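Local coordinates for protein hydrogenase maturation factor (Thermoanaerobacter tengcongensis, PDB 3VTH) that probably transfers the carbamoyl group of carbamoyl phosphate, at the cost of ATP, to the C-terminal cysteine of HypE during [NiFe]-hydrogenase maturation, at residues 637-640 with 644-647. Numbering follows the deposited sequence.
Sequences YEIL and RYVI
Leu640 O receives the backbone N-H of Val646 at 2.9 Å and also lies 3.4 Å from Tyr645 CA, whose C-H points to the same oxygen as a weak additional donor. The return bond, from Leu640 N to Val646 O, is 3.0 Å long and nearly straight, with 173° at the hydrogen. Together the two bonds make Leu640 and Val646 an antiparallel hydrogen-bonded pair joining the two strands of a short beta hairpin. On the face of the sheet turned to helix 666-692, Ile639 lies between Tyr645 and Ile647 and touches each with a different branch. With CG1 beside the backbone N (chi1 -56°), its CG2 stands anti to that N and meets Tyr645 CD2 obliquely at 3.7 Å, while its CG1 packs on Ile647 CG1 at 3.8 Å. Ile647 CG1 also comes within 3.6 Å of Glu638 O, a van der Waals contact of a methylene with a backbone carbonyl. Replacing Ile639 with an alanine would probably strip Tyr645 CD2 and Ile647 CG1 of their aliphatic partner and open a gap between the outer strand and those two side chains. Tyr645 and Ile647 both rest on Leu684 of that helix, and Tyr645 OH is hydrogen-bonded to Glu691. Through backbone bonds of Tyr645 and Ile647, strand 645-647 runs parallel to strand 530-542, so the hairpin extends the sheet of the second Kae1-like subdomain, with 639-641 as its outer strand. The Leu640-Val646 bonds, being main-chain only, ask little of side-chain chemistry, whereas the Ile639 face relies on apolar contact, its one phenol satisfied by Glu691.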
ATOM      1  N   TYR A 637      -9.738 -16.069 -30.663  1.00 35.71           N
ATOM      2  CA  TYR A 637     -10.925 -15.496 -30.031  1.00 34.50           C
ATOM      3  C   TYR A 637     -11.801 -14.833 -31.082  1.00 34.83           C
ATOM      4  O   TYR A 637     -11.373 -14.576 -32.210  1.00 34.61           O
ATOM      5  CB  TYR A 637     -10.556 -14.469 -28.955  1.00 33.42           C
ATOM      6  CG  TYR A 637      -9.602 -13.423 -29.463  1.00 34.93           C
ATOM      7  CD1 TYR A 637     -10.063 -12.233 -30.040  1.00 36.01           C
ATOM      8  CD2 TYR A 637      -8.232 -13.635 -29.382  1.00 36.76           C
ATOM      9  CE1 TYR A 637      -9.162 -11.292 -30.529  1.00 38.69           C
ATOM     10  CE2 TYR A 637      -7.344 -12.712 -29.842  1.00 38.93           C
ATOM     11  CZ  TYR A 637      -7.806 -11.553 -30.412  1.00 39.94           C
ATOM     12  OH  TYR A 637      -6.873 -10.672 -30.853  1.00 45.23           O
ATOM     13  N   GLU A 638     -13.028 -14.538 -30.678  1.00 34.36           N
ATOM     14  CA  GLU A 638     -14.038 -13.984 -31.553  1.00 35.44           C
ATOM     15  C   GLU A 638     -14.667 -12.835 -30.779  1.00 34.50           C
ATOM     16  O   GLU A 638     -14.936 -12.972 -29.584  1.00 32.79           O
ATOM     17  CB  GLU A 638     -15.060 -15.085 -31.862  1.00 36.20           C
ATOM     18  CG  GLU A 638     -16.360 -14.628 -32.495  1.00 39.04           C
ATOM     19  CD  GLU A 638     -17.259 -15.793 -32.880  1.00 42.43           C
ATOM     20  OE1 GLU A 638     -17.033 -16.385 -33.959  1.00 44.68           O
ATOM     21  OE2 GLU A 638     -18.193 -16.111 -32.108  1.00 42.23           O
ATOM     22  N   ILE A 639     -14.877 -11.700 -31.450  1.00 34.89           N
ATOM     23  CA  ILE A 639     -15.562 -10.563 -30.826  1.00 34.66           C
ATOM     24  C   ILE A 639     -16.892 -10.392 -31.540  1.00 35.30           C
ATOM     25  O   ILE A 639     -16.929 -10.231 -32.770  1.00 35.49           O
ATOM     26  CB  ILE A 639     -14.751  -9.240 -30.905  1.00 34.64           C
ATOM     27  CG1 ILE A 639     -13.364  -9.412 -30.281  1.00 35.03           C
ATOM     28  CG2 ILE A 639     -15.505  -8.081 -30.220  1.00 35.02           C
ATOM     29  CD1 ILE A 639     -12.422  -8.237 -30.550  1.00 37.10           C
ATOM     30  N   LEU A 640     -17.980 -10.459 -30.776  1.00 34.76           N
ATOM     31  CA  LEU A 640     -19.306 -10.220 -31.332  1.00 36.31           C
ATOM     32  C   LEU A 640     -19.825  -8.844 -30.901  1.00 36.82           C
ATOM     33  O   LEU A 640     -19.832  -8.505 -29.708  1.00 34.83           O
ATOM     34  CB  LEU A 640     -20.284 -11.334 -30.931  1.00 36.57           C
ATOM     35  CG  LEU A 640     -19.949 -12.794 -31.269  1.00 37.85           C
ATOM     36  CD1 LEU A 640     -21.119 -13.703 -30.855  1.00 38.51           C
ATOM     37  CD2 LEU A 640     -19.639 -12.984 -32.770  1.00 39.07           C
ATOM     38  N   ARG A 644     -23.022  -4.159 -27.244  1.00 40.04           N
ATOM     39  CA  ARG A 644     -21.642  -4.051 -26.784  1.00 38.33           C
ATOM     40  C   ARG A 644     -20.761  -5.072 -27.477  1.00 36.78           C
ATOM     41  O   ARG A 644     -21.271  -5.992 -28.114  1.00 37.15           O
ATOM     42  CB  ARG A 644     -21.590  -4.242 -25.274  1.00 37.08           C
ATOM     43  CG  ARG A 644     -21.985  -2.984 -24.533  1.00 40.83           C
ATOM     44  CD  ARG A 644     -22.176  -3.241 -23.063  1.00 43.86           C
ATOM     45  NE  ARG A 644     -23.572  -3.533 -22.796  1.00 50.16           N
ATOM     46  CZ  ARG A 644     -24.499  -2.616 -22.532  1.00 52.57           C
ATOM     47  NH1 ARG A 644     -25.746  -3.004 -22.327  1.00 53.70           N
ATOM     48  NH2 ARG A 644     -24.190  -1.320 -22.474  1.00 54.17           N
ATOM     49  N   TYR A 645     -19.445  -4.911 -27.358  1.00 34.90           N
ATOM     50  CA  TYR A 645     -18.536  -5.940 -27.836  1.00 34.21           C
ATOM     51  C   TYR A 645     -18.435  -7.013 -26.767  1.00 32.44           C
ATOM     52  O   TYR A 645     -18.195  -6.721 -25.588  1.00 31.35           O
ATOM     53  CB  TYR A 645     -17.153  -5.387 -28.116  1.00 34.37           C
ATOM     54  CG  TYR A 645     -17.094  -4.333 -29.184  1.00 36.58           C
ATOM     55  CD1 TYR A 645     -17.120  -2.981 -28.845  1.00 38.57           C
ATOM     56  CD2 TYR A 645     -16.992  -4.676 -30.527  1.00 38.06           C
ATOM     57  CE1 TYR A 645     -17.055  -1.986 -29.821  1.00 40.95           C
ATOM     58  CE2 TYR A 645     -16.919  -3.692 -31.515  1.00 42.05           C
ATOM     59  CZ  TYR A 645     -16.950  -2.349 -31.149  1.00 43.66           C
ATOM     60  OH  TYR A 645     -16.883  -1.366 -32.108  1.00 47.93           O
ATOM     61  N   VAL A 646     -18.584  -8.262 -27.144  1.00 31.50           N
ATOM     62  CA  VAL A 646     -18.528  -9.359 -26.209  1.00 30.26           C
ATOM     63  C   VAL A 646     -17.665 -10.494 -26.715  1.00 29.96           C
ATOM     64  O   VAL A 646     -17.772 -10.884 -27.829  1.00 29.63           O
ATOM     65  CB  VAL A 646     -19.913  -9.900 -25.896  1.00 31.59           C
ATOM     66  CG1 VAL A 646     -19.854 -11.105 -25.056  1.00 29.51           C
ATOM     67  CG2 VAL A 646     -20.765  -8.869 -25.261  1.00 30.44           C
ATOM     68  N   ILE A 647     -16.827 -11.004 -25.834  1.00 28.37           N
ATOM     69  CA  ILE A 647     -16.000 -12.165 -26.084  1.00 28.26           C
ATOM     70  C   ILE A 647     -16.441 -13.300 -25.168  1.00 27.39           C
ATOM     71  O   ILE A 647     -16.638 -13.086 -23.964  1.00 26.43           O
ATOM     72  CB  ILE A 647     -14.528 -11.818 -25.821  1.00 27.56           C
ATOM     73  CG1 ILE A 647     -14.067 -10.766 -26.842  1.00 28.54           C
ATOM     74  CG2 ILE A 647     -13.648 -13.104 -25.874  1.00 27.46           C
ATOM     75  CD1 ILE A 647     -12.792  -9.989 -26.426  1.00 30.47           C
TER